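PDB 2R5S: thioredoxin domain-containing protein from Vibrio parahaemolyticus, which is of unknown function but may, as a whole protein, have protein-disulfide reductase activity, this piece being its all-helical C-terminal tetratricopeptide-repeat part. Local coordinates for residues L9-Q12 against V13-L17; D48-E52 against T53-E57; I66-E69 against Y70-N73; K147-F150 against M151-S155. All coordinates share one frame; numbering follows the deposited sequence.

Contact 1 (L9-Q12 against V13-L17)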
loop_
_atom_site.group_PDB
_atom_site.type_symbol
_atom_site.label_atom_id
_atom_site.label_comp_id
_atom_site.label_asym_id
_atom_site.label_seq_id
_atom_site.Cartn_x
_atom_site.Cartn_y
_atom_site.Cartn_z
ATOM N N LEU A 9 -15.900 20.215 -3.707
ATOM C CA LEU A 9 -14.887 19.226 -3.335
ATOM C C LEU A 9 -15.478 17.835 -3.239
ATOM O O LEU A 9 -14.934 16.889 -3.802
ATOM C CB LEU A 9 -14.206 19.594 -2.006
ATOM C CG LEU A 9 -13.172 20.711 -2.065
ATOM C CD1 LEU A 9 -12.520 20.863 -0.709
ATOM C CD2 LEU A 9 -12.112 20.449 -3.159
ATOM N N LEU A 10 -16.599 17.728 -2.525
ATOM C CA LEU A 10 -17.308 16.459 -2.368
ATOM C C LEU A 10 -17.736 15.874 -3.693
ATOM O O LEU A 10 -17.761 14.658 -3.814
ATOM C CB LEU A 10 -18.523 16.583 -1.437
ATOM C CG LEU A 10 -18.258 16.558 0.071
ATOM C CD1 LEU A 10 -19.553 16.455 0.849
ATOM C CD2 LEU A 10 -17.421 15.380 0.403
ATOM N N LYS A 11 -18.073 16.715 -4.678
ATOM C CA LYS A 11 -18.391 16.204 -6.037
ATOM C C LYS A 11 -17.134 15.896 -6.829
ATOM O O LYS A 11 -17.137 15.027 -7.688
ATOM C CB LYS A 11 -19.332 17.130 -6.852
ATOM C CG LYS A 11 -20.178 16.336 -7.870
ATOM C CD LYS A 11 -21.326 17.160 -8.550
ATOM C CE LYS A 11 -21.767 16.519 -9.877
ATOM N NZ LYS A 11 -23.217 16.713 -10.271
ATOM N N GLN A 12 -16.059 16.613 -6.523
ATOM C CA GLN A 12 -14.719 16.229 -6.995
ATOM C C GLN A 12 -14.387 14.812 -6.533
ATOM O O GLN A 12 -14.072 13.982 -7.371
ATOM C CB GLN A 12 -13.635 17.235 -6.564
ATOM C CG GLN A 12 -13.187 18.172 -7.637
ATOM C CD GLN A 12 -12.127 17.537 -8.537
ATOM O OE1 GLN A 12 -12.423 17.096 -9.667
ATOM N NE2 GLN A 12 -10.874 17.480 -8.040
ATOM N N VAL A 13 -14.494 14.519 -5.227
ATOM C CA VAL A 13 -14.278 13.124 -4.734
ATOM C C VAL A 13 -15.152 12.144 -5.496
ATOM O O VAL A 13 -14.678 11.143 -6.054
ATOM C CB VAL A 13 -14.592 12.926 -3.242
ATOM C CG1 VAL A 13 -14.385 11.476 -2.855
ATOM C CG2 VAL A 13 -13.701 13.788 -2.394
ATOM N N SER A 14 -16.439 12.458 -5.511
ATOM C CA SER A 14 -17.443 11.667 -6.210
ATOM C C SER A 14 -17.036 11.395 -7.663
ATOM O O SER A 14 -17.007 10.250 -8.097
ATOM C CB SER A 14 -18.788 12.389 -6.135
ATOM O OG SER A 14 -19.757 11.758 -6.958
ATOM N N GLU A 15 -16.714 12.456 -8.388
ATOM C CA GLU A 15 -16.227 12.376 -9.747
ATOM C C GLU A 15 -14.961 11.505 -9.886
ATOM O O GLU A 15 -14.864 10.674 -10.797
ATOM C CB GLU A 15 -15.949 13.785 -10.248
ATOM C CG GLU A 15 -17.204 14.593 -10.553
ATOM C CD GLU A 15 -17.760 14.323 -11.945
ATOM O OE1 GLU A 15 -18.977 13.999 -12.048
ATOM O OE2 GLU A 15 -16.981 14.453 -12.930
ATOM N N LEU A 16 -14.008 11.708 -8.979
ATOM C CA LEU A 16 -12.736 10.989 -8.984
ATOM C C LEU A 16 -12.875 9.487 -8.703
ATOM O O LEU A 16 -12.170 8.699 -9.308
ATOM C CB LEU A 16 -11.782 11.616 -7.964
ATOM C CG LEU A 16 -10.572 12.519 -8.235
ATOM C CD1 LEU A 16 -10.354 12.925 -9.667
ATOM C CD2 LEU A 16 -10.429 13.702 -7.236
ATOM N N LEU A 17 -13.741 9.110 -7.759
ATOM C CA LEU A 17 -14.051 7.694 -7.503
ATOM C C LEU A 17 -14.734 7.003 -8.713
ATOM O O LEU A 17 -14.374 5.897 -9.129
ATOM C CB LEU A 17 -14.946 7.557 -6.267
ATOM C CG LEU A 17 -14.418 7.924 -4.902
ATOM C CD1 LEU A 17 -15.608 8.182 -3.969
ATOM C CD2 LEU A 17 -13.507 6.806 -4.370
#
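Gln12 and Leu16, one helical turn apart on helix 9-18, run at a slant to each other, and Gln12 NE2 comes 3.9 Å from Leu16 CD2. A bend at chi2 (-83°) keeps the Gln12 amide near the helix wall, where its nitrogen lies against the methyl. Gln12 O accepts the bond from Leu16 N at 2.8 Å, and Leu16 CB also packs against that oxygen at 3.3 Å. The preceding bonds have the same i to i+4 spacing but not the same approach. Val13 N reaches Leu9 O at 2.8 Å nearly in line with the carbonyl, C=O...N 163°, whereas Ser14 N comes to Leu10 O at 3.1 Å, tilted 35° from the carbonyl plane. Val13 CG2 also lies against Leu9 O, 3.6 Å away. Val13 and Leu16 then pack on Ile29 and Val28 of helix 22-30, while Ser14 OG makes a weak hydrogen bond to a bound MES molecule, probably from the crystallisation liquor. Lys11 and Glu15 are oppositely charged, but NZ stays 5.3 Å from OE1. Any attraction between them is therefore probably diffuse, and cohesion along this turn rests mainly on the backbone bonds.

Contact 2 (D48-E52 against T53-E57)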
loop_
_atom_site.group_PDB
_atom_site.type_symbol
_atom_site.label_atom_id
_atom_site.label_comp_id
_atom_site.label_asym_id
_atom_site.label_seq_id
_atom_site.Cartn_x
_atom_site.Cartn_y
_atom_site.Cartn_z
ATOM N N ASP A 48 -12.455 2.787 0.828
ATOM C CA ASP A 48 -12.422 2.189 -0.501
ATOM C C ASP A 48 -11.154 2.645 -1.200
ATOM O O ASP A 48 -10.571 1.882 -1.930
ATOM C CB ASP A 48 -13.647 2.671 -1.260
ATOM C CG ASP A 48 -13.803 2.035 -2.577
ATOM O OD1 ASP A 48 -13.326 0.915 -2.776
ATOM O OD2 ASP A 48 -14.483 2.642 -3.436
ATOM N N CYS A 49 -10.727 3.899 -0.981
ATOM C CA CYS A 49 -9.570 4.396 -1.684
ATOM C C CYS A 49 -8.277 3.724 -1.148
ATOM O O CYS A 49 -7.326 3.379 -1.907
ATOM C CB CYS A 49 -9.498 5.930 -1.575
ATOM S SG CYS A 49 -10.683 6.816 -2.617
ATOM N N LEU A 50 -8.224 3.530 0.152
ATOM C CA LEU A 50 -7.028 2.960 0.748
ATOM C C LEU A 50 -6.840 1.523 0.192
ATOM O O LEU A 50 -5.752 1.086 -0.244
ATOM C CB LEU A 50 -7.169 2.964 2.260
ATOM C CG LEU A 50 -7.186 4.357 2.830
ATOM C CD1 LEU A 50 -7.490 4.310 4.338
ATOM C CD2 LEU A 50 -5.816 4.987 2.597
ATOM N N LEU A 51 -7.935 0.804 0.169
ATOM C CA LEU A 51 -7.913 -0.539 -0.245
ATOM C C LEU A 51 -7.584 -0.670 -1.725
ATOM O O LEU A 51 -6.898 -1.618 -2.118
ATOM C CB LEU A 51 -9.293 -1.109 0.020
ATOM C CG LEU A 51 -9.422 -2.540 0.446
ATOM C CD1 LEU A 51 -9.444 -2.482 1.942
ATOM C CD2 LEU A 51 -10.755 -3.061 -0.112
ATOM N N GLU A 52 -8.090 0.229 -2.574
ATOM C CA GLU A 52 -7.806 0.126 -3.999
ATOM C C GLU A 52 -6.351 0.492 -4.253
ATOM O O GLU A 52 -5.794 0.194 -5.311
ATOM C CB GLU A 52 -8.690 1.087 -4.796
ATOM C CG GLU A 52 -10.163 0.763 -4.778
ATOM C CD GLU A 52 -10.449 -0.660 -5.273
ATOM O OE1 GLU A 52 -10.728 -1.588 -4.439
ATOM O OE2 GLU A 52 -10.342 -0.836 -6.474
ATOM N N THR A 53 -5.743 1.182 -3.282
ATOM C CA THR A 53 -4.348 1.592 -3.414
ATOM C C THR A 53 -3.418 0.713 -2.586
ATOM O O THR A 53 -2.211 0.966 -2.504
ATOM C CB THR A 53 -4.151 3.024 -3.040
ATOM O OG1 THR A 53 -4.606 3.201 -1.680
ATOM C CG2 THR A 53 -4.904 3.938 -4.054
ATOM N N LYS A 54 -4.012 -0.324 -1.999
ATOM C CA LYS A 54 -3.293 -1.446 -1.421
ATOM C C LYS A 54 -2.660 -1.087 -0.096
ATOM O O LYS A 54 -1.630 -1.635 0.316
ATOM C CB LYS A 54 -2.342 -2.076 -2.456
ATOM C CG LYS A 54 -3.111 -2.460 -3.771
ATOM C CD LYS A 54 -2.512 -3.630 -4.525
ATOM C CE LYS A 54 -2.645 -4.944 -3.735
ATOM N NZ LYS A 54 -1.547 -5.940 -4.056
ATOM N N GLN A 55 -3.308 -0.150 0.583
ATOM C CA GLN A 55 -2.883 0.285 1.904
ATOM C C GLN A 55 -3.827 -0.357 2.896
ATOM O O GLN A 55 -4.685 0.317 3.401
ATOM C CB GLN A 55 -2.997 1.792 1.988
ATOM C CG GLN A 55 -2.397 2.533 0.780
ATOM C CD GLN A 55 -2.226 4.011 1.020
ATOM O OE1 GLN A 55 -1.321 4.434 1.737
ATOM N NE2 GLN A 55 -3.098 4.813 0.425
ATOM N N PHE A 56 -3.688 -1.672 3.122
ATOM C CA PHE A 56 -4.697 -2.525 3.811
ATOM C C PHE A 56 -4.763 -2.270 5.310
ATOM O O PHE A 56 -5.811 -2.316 5.922
ATOM C CB PHE A 56 -4.393 -4.005 3.572
ATOM C CG PHE A 56 -4.475 -4.427 2.124
ATOM C CD1 PHE A 56 -5.503 -4.002 1.320
ATOM C CD2 PHE A 56 -3.546 -5.294 1.583
ATOM C CE1 PHE A 56 -5.589 -4.387 0.011
ATOM C CE2 PHE A 56 -3.639 -5.672 0.255
ATOM C CZ PHE A 56 -4.653 -5.214 -0.509
ATOM N N GLU A 57 -3.619 -1.950 5.883
ATOM C CA GLU A 57 -3.533 -1.584 7.284
ATOM C C GLU A 57 -4.205 -0.265 7.639
ATOM O O GLU A 57 -5.037 -0.198 8.496
ATOM C CB GLU A 57 -2.061 -1.521 7.683
ATOM C CG GLU A 57 -1.943 -1.325 9.077
ATOM C CD GLU A 57 -1.581 -2.608 9.761
ATOM O OE1 GLU A 57 -0.551 -2.552 10.463
ATOM O OE2 GLU A 57 -2.304 -3.653 9.572
#
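Thr53, the first residue to leave helical backbone angles after helix 40-52, turns its hydroxyl back onto the last turn of that helix. With OG1 placed between the backbone N and the carbonyl carbon (chi1 58°), the oxygen lies 2.7 Å from Cys49 O and 2.8 Å from Leu50 O, within hydrogen-bonding distance of both carbonyls. Thr53 CG2 packs over Cys49 O as well, 3.3 Å away, and Thr53 N adds only weak bonds to the same two carbonyls.

Lys54 follows with a positive phi of 76°, in the left-handed region, which ends the helical winding. Its amide bonds weakly to Leu51 O, and the next amide, Gln55 N, reaches Leu50 O at 2.9 Å, entering from above the carbonyl plane. This 6→1 bond paired with the 5→2 bond defines a Schellman motif with Lys54 as its C-prime residue, closing helix 40-52 within the tetratricopeptide-repeat region. Farther out, Lys54 NZ makes weak hydrogen bonds to the carbonyls of Asn119 and Gln120.

Gln55, the N-cap residue of helix 56-63, stretches its side chain across Leu50 at about a right angle, NE2 lying 3.5 Å from Leu50 CD2. Gln55 NE2 also donates to Thr53 OG1 at 3.1 Å, with that oxygen close to the side-chain amide plane, which helps hold the hydroxyl.

Phe56 brings CE1 to 3.7 Å from Leu51 O and CD1 to 4.3 Å from Leu51 CD1. Lys54 CA sits over one face of the ring, offset toward its rim, and the ring also stacks with His85 of helix 73-88.

Contact 3 (I66-E69 against Y70-N73)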
loop_
_atom_site.group_PDB
_atom_site.type_symbol
_atom_site.label_atom_id
_atom_site.label_comp_id
_atom_site.label_asym_id
_atom_site.label_seq_id
_atom_site.Cartn_x
_atom_site.Cartn_y
_atom_site.Cartn_z
ATOM N N ILE A 66 -15.972 2.927 11.755
ATOM C CA ILE A 66 -17.205 3.267 11.045
ATOM C C ILE A 66 -18.249 2.940 12.094
ATOM O O ILE A 66 -18.231 1.780 12.550
ATOM C CB ILE A 66 -17.489 2.342 9.909
ATOM C CG1 ILE A 66 -16.298 2.299 8.971
ATOM C CG2 ILE A 66 -18.808 2.804 9.159
ATOM C CD1 ILE A 66 -16.131 3.532 8.132
ATOM N N PRO A 67 -19.163 3.907 12.450
ATOM C CA PRO A 67 -20.208 3.667 13.471
ATOM C C PRO A 67 -21.307 2.808 12.874
ATOM O O PRO A 67 -21.402 2.662 11.651
ATOM C CB PRO A 67 -20.784 5.063 13.752
ATOM C CG PRO A 67 -19.938 6.043 13.061
ATOM C CD PRO A 67 -19.276 5.272 11.897
ATOM N N LEU A 68 -22.172 2.294 13.723
ATOM C CA LEU A 68 -23.160 1.307 13.302
ATOM C C LEU A 68 -24.141 1.755 12.192
ATOM O O LEU A 68 -24.382 1.022 11.191
ATOM C CB LEU A 68 -23.920 0.877 14.537
ATOM C CG LEU A 68 -24.666 -0.411 14.347
ATOM C CD1 LEU A 68 -23.689 -1.547 14.264
ATOM C CD2 LEU A 68 -25.623 -0.610 15.534
ATOM N N GLU A 69 -24.700 2.954 12.382
ATOM C CA GLU A 69 -25.611 3.570 11.422
ATOM C C GLU A 69 -25.048 3.695 10.002
ATOM O O GLU A 69 -25.796 3.989 9.071
ATOM C CB GLU A 69 -26.069 4.941 11.917
ATOM C CG GLU A 69 -24.991 5.993 12.102
ATOM C CD GLU A 69 -24.493 6.076 13.563
ATOM O OE1 GLU A 69 -24.589 5.077 14.285
ATOM O OE2 GLU A 69 -24.029 7.142 14.003
ATOM N N TYR A 70 -23.732 3.492 9.853
ATOM C CA TYR A 70 -23.079 3.491 8.539
ATOM C C TYR A 70 -22.568 2.160 8.024
ATOM O O TYR A 70 -22.012 2.107 6.908
ATOM C CB TYR A 70 -21.942 4.480 8.505
ATOM C CG TYR A 70 -22.353 5.931 8.400
ATOM C CD1 TYR A 70 -22.833 6.461 7.188
ATOM C CD2 TYR A 70 -22.271 6.769 9.512
ATOM C CE1 TYR A 70 -23.215 7.779 7.079
ATOM C CE2 TYR A 70 -22.631 8.099 9.421
ATOM C CZ TYR A 70 -23.073 8.594 8.191
ATOM O OH TYR A 70 -23.411 9.920 8.101
ATOM N N GLN A 71 -22.742 1.121 8.840
ATOM C CA GLN A 71 -22.360 -0.263 8.531
ATOM C C GLN A 71 -23.257 -0.838 7.476
ATOM O O GLN A 71 -24.057 -1.770 7.659
ATOM C CB GLN A 71 -22.221 -1.138 9.789
ATOM C CG GLN A 71 -20.888 -0.742 10.540
ATOM C CD GLN A 71 -20.678 -1.469 11.852
ATOM O OE1 GLN A 71 -21.350 -2.478 12.142
ATOM N NE2 GLN A 71 -19.755 -0.952 12.665
ATOM N N ASP A 72 -23.024 -0.212 6.354
ATOM C CA ASP A 72 -23.661 -0.302 5.082
ATOM C C ASP A 72 -23.402 -1.571 4.326
ATOM O O ASP A 72 -22.483 -2.334 4.638
ATOM C CB ASP A 72 -22.858 0.709 4.238
ATOM C CG ASP A 72 -23.699 1.573 3.460
ATOM O OD1 ASP A 72 -24.937 1.405 3.529
ATOM O OD2 ASP A 72 -23.126 2.435 2.786
ATOM N N ASN A 73 -24.119 -1.673 3.226
ATOM C CA ASN A 73 -23.833 -2.657 2.208
ATOM C C ASN A 73 -22.418 -2.441 1.679
ATOM O O ASN A 73 -21.672 -3.386 1.432
ATOM C CB ASN A 73 -24.810 -2.485 1.037
ATOM C CG ASN A 73 -25.388 -3.787 0.552
ATOM O OD1 ASN A 73 -26.514 -3.816 0.054
ATOM N ND2 ASN A 73 -24.639 -4.875 0.699
#
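Two i to i+3 backbone bonds, Tyr70 N to Pro67 O at 3.1 Å and Gln71 N to Leu68 O at 2.9 Å, wind residues 68-70 into a short 3-10 segment, each donor standing well above the plane of its carbonyl.

Gln71 ties this turn to the chain that enters it. Its side chain is extended beyond CG (chi2 176°), which carries the amide past Leu68 to Ile66, where NE2 donates to Ile66 O at 3.1 Å. The bond is fairly straight, N-H...O 159°, and the acceptor lies nearly in the plane of the amide. This holds one end of the amide and fixes its rotation; at the other end OE1 rests against Leu68 CD1, 3.3 Å away, with the two side chains set at an angle.

Tyr70 departs from another side of the turn. Ile66 CG2 abuts Tyr70 CB at 3.6 Å, the two side chains crossing at about a right angle, while the pyrrolidine of Pro67 runs beside the tyrosine in the same direction, its CD 4.1 Å from Tyr70 CD2. Glu69 CG approaches that same ring carbon at 3.8 Å, and the Glu69 carboxylate is turned 30° from the ring plane. Ile66 also touches Lys43 and Leu44 of helix 40-52.

At the exit of the 3-10 segment Gln71 centres an inverse gamma turn, accompanied by a weak bond from Asp72 N to Tyr70 O. Asp72 follows at the N-cap position of helix 73-88, though its side chain makes no capping bond; a 3-10 segment followed by an inverse gamma turn thus links helices 56-63 and 73-88 in the tetratricopeptide-repeat region.

Contact 4 (K147-F150 against M151-S155)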
loop_
_atom_site.group_PDB
_atom_site.type_symbol
_atom_site.label_atom_id
_atom_site.label_comp_id
_atom_site.label_asym_id
_atom_site.label_seq_id
_atom_site.Cartn_x
_atom_site.Cartn_y
_atom_site.Cartn_z
ATOM N N LYS A 147 17.940 -2.374 -6.854
ATOM C CA LYS A 147 17.436 -1.036 -6.962
ATOM C C LYS A 147 16.248 -0.907 -7.922
ATOM O O LYS A 147 15.338 -0.177 -7.636
ATOM C CB LYS A 147 18.538 -0.051 -7.382
ATOM C CG LYS A 147 18.206 1.387 -7.035
ATOM C CD LYS A 147 18.659 2.268 -8.179
ATOM C CE LYS A 147 20.061 2.756 -7.926
ATOM N NZ LYS A 147 19.911 3.971 -7.181
ATOM N N LYS A 148 16.248 -1.620 -9.035
ATOM C CA LYS A 148 15.154 -1.528 -9.979
ATOM C C LYS A 148 13.844 -2.129 -9.452
ATOM O O LYS A 148 12.718 -1.612 -9.679
ATOM C CB LYS A 148 15.534 -2.268 -11.264
ATOM C CG LYS A 148 14.453 -2.213 -12.318
ATOM C CD LYS A 148 14.840 -3.032 -13.527
ATOM C CE LYS A 148 13.687 -3.158 -14.409
ATOM N NZ LYS A 148 13.758 -2.060 -15.453
ATOM N N THR A 149 13.953 -3.268 -8.799
ATOM C CA THR A 149 12.720 -3.832 -8.307
ATOM C C THR A 149 12.226 -3.022 -7.130
ATOM O O THR A 149 11.060 -2.812 -7.025
ATOM C CB THR A 149 12.695 -5.363 -8.031
ATOM O OG1 THR A 149 12.214 -5.535 -6.709
ATOM C CG2 THR A 149 14.035 -6.024 -8.132
ATOM N N PHE A 150 13.110 -2.475 -6.318
ATOM C CA PHE A 150 12.710 -1.419 -5.366
ATOM C C PHE A 150 11.967 -0.262 -6.084
ATOM O O PHE A 150 10.876 0.136 -5.669
ATOM C CB PHE A 150 13.981 -0.918 -4.695
ATOM C CG PHE A 150 13.773 -0.056 -3.536
ATOM C CD1 PHE A 150 13.629 -0.610 -2.256
ATOM C CD2 PHE A 150 13.797 1.339 -3.677
ATOM C CE1 PHE A 150 13.494 0.238 -1.099
ATOM C CE2 PHE A 150 13.652 2.163 -2.538
ATOM C CZ PHE A 150 13.514 1.617 -1.281
HETATM N N MSE A 151 12.520 0.207 -7.205
HETATM C CA MSE A 151 11.985 1.338 -7.943
HETATM C C MSE A 151 10.644 1.045 -8.663
HETATM O O MSE A 151 9.784 1.925 -8.752
HETATM C CB MSE A 151 13.008 1.801 -8.964
HETATM C CG MSE A 151 14.329 2.375 -8.363
HETATM SE SE MSE A 151 14.350 4.237 -7.871
HETATM C CE MSE A 151 14.254 5.151 -9.565
ATOM N N ASP A 152 10.491 -0.164 -9.206
ATOM C CA ASP A 152 9.202 -0.541 -9.809
ATOM C C ASP A 152 8.144 -0.653 -8.679
ATOM O O ASP A 152 7.008 -0.253 -8.853
ATOM C CB ASP A 152 9.285 -1.878 -10.578
ATOM C CG ASP A 152 10.350 -1.892 -11.702
ATOM O OD1 ASP A 152 10.657 -0.844 -12.327
ATOM O OD2 ASP A 152 10.873 -3.010 -11.961
ATOM N N ILE A 153 8.539 -1.155 -7.505
ATOM C CA ILE A 153 7.582 -1.251 -6.377
ATOM C C ILE A 153 7.095 0.166 -5.999
ATOM O O ILE A 153 5.911 0.386 -5.818
ATOM C CB ILE A 153 8.131 -2.097 -5.173
ATOM C CG1 ILE A 153 8.040 -3.620 -5.410
ATOM C CG2 ILE A 153 7.345 -1.838 -3.861
ATOM C CD1 ILE A 153 8.430 -4.105 -6.833
ATOM N N LEU A 154 7.993 1.131 -5.962
ATOM C CA LEU A 154 7.636 2.499 -5.531
ATOM C C LEU A 154 6.676 3.165 -6.501
ATOM O O LEU A 154 5.691 3.795 -6.092
ATOM C CB LEU A 154 8.874 3.393 -5.367
ATOM C CG LEU A 154 9.824 3.116 -4.183
ATOM C CD1 LEU A 154 10.995 4.083 -4.286
ATOM C CD2 LEU A 154 9.167 3.282 -2.796
ATOM N N SER A 155 6.997 3.052 -7.791
ATOM C CA SER A 155 6.204 3.693 -8.789
ATOM C C SER A 155 4.891 2.953 -8.879
ATOM O O SER A 155 3.821 3.573 -8.997
ATOM C CB SER A 155 6.953 3.810 -10.127
ATOM O OG SER A 155 6.833 2.646 -10.929
#
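Phe150 lays its ring beside Leu154, one turn on along helix 145-157: CE2 is 3.7 Å and CD2 4.0 Å from Leu154 CD1, the two side chains meeting at a slant. Having CG opposite the backbone N (chi1 -169°) swings the ring out from the helix, where it also packs on Tyr167 and Leu171 of helix 162-174. In the backbone of this pair, Leu154 N donates to Phe150 O at 3.1 Å.

Thr149 and Ile153 lie side by side and point the same way, with Thr149 OG1 4.0 Å from Ile153 CD1. Thr149 packs on Leu131 and Cys112, Ile153 on Leu128 and Asn119, so helices 124-135 and 108-120 of this tetratricopeptide-repeat region cover this flank; Phe150 reaches Leu131 as well.

On the exposed side the Asp152 carboxylate leans on the aliphatic part of Lys148, OD2 being 3.7 Å from CG, while Asp152 N donates to Lys148 O at 2.7 Å. Lys148 NZ is 4.6 Å from Asp152 OD1, beyond a salt bridge.

The contact is thus divided: its charged pair probably attracts only loosely, while the buried Thr149 OG1 has no hydrogen-bonding partner in the model, its placement less certain at an unusual chi1 of 128°.

In the fold
The four contacts follow one another along an all-helical chain. Contact 1 lies on helix 9-18, contact 2 joins helix 40-52 to helix 56-63, contact 3 sits in the linker before helix 73-88, and contact 4 is on helix 145-157. Contacts 1 and 2 have centres about 17 Å apart and meet directly, Leu17 CD2 lying 3.3 Å from Cys49 SG. Contacts 2 and 3 share the first tetratricopeptide-repeat range, with centres about 18 Å apart, whereas contact 4 belongs to the second. Contacts 3 and 4, about 38 Å between centres, fall on opposite sides of the chain's centre. Together they sample helix faces, a helix end and a linker along a chain of packed helices.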